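Local coordinates for protein transcription elongation factor Spt5 (Methanocaldococcus jannaschii, PDB 3LPE) that stimulates transcription elongation as a heterodimer with Spt4, its NGN domain being the effector that mediates the interaction with RNA polymerase, at residues 11-17 with 51-57. Residues are numbered along the deposited sequence.
Sequences MIFAVRT and GYVLVEA
Leu54, in its m,t rotamer, swings its end across to the neighbouring strand, where CD2 lies 3.7 Å from Ala14 CB. The pairing illustrates how two central strands, 12-17 and 52-57, knit an NGN domain: both have extended beta backbone angles and run antiparallel, their axes approaching to 4.5 Å with 150° between N-to-C directions. Phe13–Val55 and Val15–Val53 are hydrogen-bonded pairs. Phe13 N lies 2.8 Å from Val55 O, and Val55 N 2.7 Å from Phe13 O. Val15 N to Val53 O is 2.7 Å; Val53 N to Val15 O is 2.9 Å. Ala57 N to Met11 O (2.9 Å) and Thr17 N to Gly51 O (2.7 Å) close the ends. At Gly51 phi/psi is 85/7, where a CB would jam against the preceding carbonyl O. Ile12–Glu56, Ala14–Leu54 and Arg16–Tyr52 are the non-hydrogen-bonded pairs. Their face carries Ile12 CG1 on Glu56 CG (3.8 Å) and Arg16 CB on Tyr52 CE2 (3.6 Å), and Ile12 and Leu54 pack against helix 83-90. On the other face lie Phe13, Val15, Val53 and Val55 (Val15 CG2 to Val55 CG2, 3.8 Å); Val15 and Val55 meet helix 22-35, Phe13 and Val15 helix 60-67. Glu56 carboxylate oxygens hydrogen-bond to Ser42 OG and, on the chain of DNA-directed RNA polymerase subunit E'', to Ser39 OG and Glu40 N. The chemistry implies a backbone-bonded, largely apolar centre in which one buried acid, its charge met by hydrogen bonds, joins the sheet to the partner subunit.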
ATOM      1  N   MET A  11      13.918  -1.069  -4.790  1.00 39.02           N
ATOM      2  CA  MET A  11      13.284  -2.411  -4.776  1.00 25.84           C
ATOM      3  C   MET A  11      11.802  -2.502  -4.396  1.00 40.67           C
ATOM      4  O   MET A  11      11.347  -1.953  -3.376  1.00 31.56           O
ATOM      5  CB  MET A  11      14.123  -3.382  -3.947  1.00 26.40           C
ATOM      6  CG  MET A  11      15.533  -3.515  -4.484  1.00 33.18           C
ATOM      7  SD  MET A  11      16.467  -4.843  -3.711  1.00 46.24           S
ATOM      8  CE  MET A  11      17.774  -3.926  -2.925  1.00 80.66           C
ATOM      9  N   ILE A  12      11.054  -3.215  -5.239  1.00 28.84           N
ATOM     10  CA  ILE A  12       9.670  -3.535  -4.949  1.00 22.79           C
ATOM     11  C   ILE A  12       9.477  -5.035  -5.164  1.00 31.16           C
ATOM     12  O   ILE A  12       9.958  -5.580  -6.142  1.00 25.59           O
ATOM     13  CB  ILE A  12       8.721  -2.788  -5.882  1.00 24.32           C
ATOM     14  CG1 ILE A  12       8.918  -1.272  -5.730  1.00 26.04           C
ATOM     15  CG2 ILE A  12       7.288  -3.126  -5.540  1.00 24.74           C
ATOM     16  CD1 ILE A  12       8.408  -0.500  -6.913  1.00 28.40           C
ATOM     17  N   PHE A  13       8.780  -5.692  -4.242  1.00 23.62           N
ATOM     18  CA  PHE A  13       8.569  -7.146  -4.348  1.00 27.52           C
ATOM     19  C   PHE A  13       7.084  -7.466  -4.309  1.00 24.47           C
ATOM     20  O   PHE A  13       6.307  -6.765  -3.648  1.00 23.74           O
ATOM     21  CB  PHE A  13       9.272  -7.875  -3.194  1.00 24.03           C
ATOM     22  CG  PHE A  13      10.773  -7.798  -3.271  1.00 34.44           C
ATOM     23  CD1 PHE A  13      11.477  -8.655  -4.099  1.00 36.64           C
ATOM     24  CD2 PHE A  13      11.474  -6.835  -2.555  1.00 45.45           C
ATOM     25  CE1 PHE A  13      12.868  -8.575  -4.196  1.00 40.93           C
ATOM     26  CE2 PHE A  13      12.861  -6.759  -2.638  1.00 40.61           C
ATOM     27  CZ  PHE A  13      13.551  -7.625  -3.459  1.00 34.83           C
ATOM     28  N   ALA A  14       6.693  -8.516  -5.020  1.00 28.00           N
ATOM     29  CA  ALA A  14       5.335  -9.039  -4.910  1.00 22.69           C
ATOM     30  C   ALA A  14       5.316 -10.150  -3.857  1.00 20.84           C
ATOM     31  O   ALA A  14       6.113 -11.080  -3.924  1.00 26.71           O
ATOM     32  CB  ALA A  14       4.838  -9.543  -6.283  1.00 20.05           C
ATOM     33  N   VAL A  15       4.450 -10.003  -2.856  1.00 22.37           N
ATOM     34  CA  VAL A  15       4.274 -10.988  -1.800  1.00 21.57           C
ATOM     35  C   VAL A  15       2.953 -11.720  -2.096  1.00 25.67           C
ATOM     36  O   VAL A  15       1.920 -11.091  -2.258  1.00 22.72           O
ATOM     37  CB  VAL A  15       4.187 -10.307  -0.421  1.00 28.29           C
ATOM     38  CG1 VAL A  15       3.760 -11.303   0.657  1.00 23.91           C
ATOM     39  CG2 VAL A  15       5.518  -9.682  -0.080  1.00 20.94           C
ATOM     40  N   ARG A  16       3.003 -13.039  -2.192  1.00 27.43           N
ATOM     41  CA  ARG A  16       1.789 -13.792  -2.510  1.00 27.16           C
ATOM     42  C   ARG A  16       0.946 -14.005  -1.264  1.00 19.07           C
ATOM     43  O   ARG A  16       1.441 -14.395  -0.231  1.00 18.96           O
ATOM     44  CB  ARG A  16       2.124 -15.126  -3.162  1.00 29.96           C
ATOM     45  CG  ARG A  16       0.868 -15.916  -3.543  1.00 26.96           C
ATOM     46  CD  ARG A  16       1.172 -17.210  -4.280  1.00 27.90           C
ATOM     47  NE  ARG A  16      -0.089 -17.901  -4.583  1.00 29.55           N
ATOM     48  CZ  ARG A  16      -0.184 -19.171  -4.971  1.00 27.55           C
ATOM     49  NH1 ARG A  16       0.909 -19.906  -5.099  1.00 23.72           N
ATOM     50  NH2 ARG A  16      -1.377 -19.707  -5.200  1.00 23.79           N
ATOM     51  N   THR A  17      -0.355 -13.758  -1.365  1.00 18.15           N
ATOM     52  CA  THR A  17      -1.209 -13.961  -0.222  1.00 20.47           C
ATOM     53  C   THR A  17      -2.377 -14.810  -0.643  1.00 22.18           C
ATOM     54  O   THR A  17      -2.535 -15.095  -1.830  1.00 22.89           O
ATOM     55  CB  THR A  17      -1.770 -12.620   0.297  1.00 25.89           C
ATOM     56  OG1 THR A  17      -2.826 -12.175  -0.568  1.00 25.06           O
ATOM     57  CG2 THR A  17      -0.631 -11.534   0.368  1.00 29.75           C
ATOM     58  N   GLY A  51      -4.567 -11.863  -4.807  1.00 25.09           N
ATOM     59  CA  GLY A  51      -3.615 -12.825  -4.274  1.00 24.26           C
ATOM     60  C   GLY A  51      -2.204 -12.315  -4.097  1.00 24.63           C
ATOM     61  O   GLY A  51      -1.301 -13.094  -3.767  1.00 26.57           O
ATOM     62  N   TYR A  52      -2.003 -11.015  -4.295  1.00 22.82           N
ATOM     63  CA  TYR A  52      -0.669 -10.424  -4.138  1.00 21.80           C
ATOM     64  C   TYR A  52      -0.711  -9.037  -3.522  1.00 22.93           C
ATOM     65  O   TYR A  52      -1.640  -8.281  -3.736  1.00 24.04           O
ATOM     66  CB  TYR A  52       0.043 -10.318  -5.488  1.00 22.75           C
ATOM     67  CG  TYR A  52       0.272 -11.666  -6.091  1.00 29.58           C
ATOM     68  CD1 TYR A  52      -0.703 -12.265  -6.875  1.00 31.51           C
ATOM     69  CD2 TYR A  52       1.436 -12.368  -5.828  1.00 24.80           C
ATOM     70  CE1 TYR A  52      -0.519 -13.526  -7.409  1.00 31.27           C
ATOM     71  CE2 TYR A  52       1.626 -13.642  -6.354  1.00 23.92           C
ATOM     72  CZ  TYR A  52       0.647 -14.202  -7.140  1.00 32.31           C
ATOM     73  OH  TYR A  52       0.832 -15.454  -7.659  1.00 33.10           O
ATOM     74  N   VAL A  53       0.318  -8.732  -2.763  1.00 19.55           N
ATOM     75  CA  VAL A  53       0.508  -7.391  -2.220  1.00 25.33           C
ATOM     76  C   VAL A  53       1.908  -6.969  -2.653  1.00 31.39           C
ATOM     77  O   VAL A  53       2.849  -7.781  -2.632  1.00 25.71           O
ATOM     78  CB  VAL A  53       0.367  -7.392  -0.677  1.00 19.02           C
ATOM     79  CG1 VAL A  53       0.720  -6.044  -0.099  1.00 39.10           C
ATOM     80  CG2 VAL A  53      -1.069  -7.753  -0.289  1.00 27.84           C
ATOM     81  N   LEU A  54       2.050  -5.719  -3.079  1.00 24.49           N
ATOM     82  CA  LEU A  54       3.346  -5.220  -3.541  1.00 18.26           C
ATOM     83  C   LEU A  54       3.998  -4.447  -2.413  1.00 26.59           C
ATOM     84  O   LEU A  54       3.346  -3.602  -1.822  1.00 18.47           O
ATOM     85  CB  LEU A  54       3.127  -4.284  -4.724  1.00 19.29           C
ATOM     86  CG  LEU A  54       2.495  -4.964  -5.950  1.00 31.98           C
ATOM     87  CD1 LEU A  54       2.317  -3.987  -7.097  1.00 31.45           C
ATOM     88  CD2 LEU A  54       3.321  -6.153  -6.402  1.00 28.14           C
ATOM     89  N   VAL A  55       5.277  -4.715  -2.139  1.00 25.05           N
ATOM     90  CA  VAL A  55       5.963  -4.116  -0.993  1.00 24.39           C
ATOM     91  C   VAL A  55       7.211  -3.420  -1.497  1.00 23.19           C
ATOM     92  O   VAL A  55       8.081  -4.045  -2.065  1.00 22.89           O
ATOM     93  CB  VAL A  55       6.360  -5.175   0.072  1.00 24.53           C
ATOM     94  CG1 VAL A  55       7.137  -4.549   1.250  1.00 21.58           C
ATOM     95  CG2 VAL A  55       5.107  -5.929   0.590  1.00 23.87           C
ATOM     96  N   GLU A  56       7.261  -2.108  -1.309  1.00 25.11           N
ATOM     97  CA  GLU A  56       8.442  -1.310  -1.644  1.00 25.64           C
ATOM     98  C   GLU A  56       9.360  -1.242  -0.408  1.00 20.04           C
ATOM     99  O   GLU A  56       8.956  -0.786   0.678  1.00 30.78           O
ATOM    100  CB  GLU A  56       7.995   0.086  -2.083  1.00 29.69           C
ATOM    101  CG  GLU A  56       9.105   0.985  -2.635  1.00 29.93           C
ATOM    102  CD  GLU A  56       8.610   2.381  -2.952  1.00 23.90           C
ATOM    103  OE1 GLU A  56       9.277   3.082  -3.734  1.00 39.10           O
ATOM    104  OE2 GLU A  56       7.553   2.776  -2.436  1.00 35.52           O
ATOM    105  N   ALA A  57      10.582  -1.725  -0.566  1.00 35.53           N
ATOM    106  CA  ALA A  57      11.517  -1.837   0.550  1.00 34.63           C
ATOM    107  C   ALA A  57      12.961  -1.640   0.095  1.00 30.86           C
ATOM    108  O   ALA A  57      13.266  -1.717  -1.097  1.00 35.96           O
ATOM    109  CB  ALA A  57      11.363  -3.191   1.233  1.00 29.23           C
TER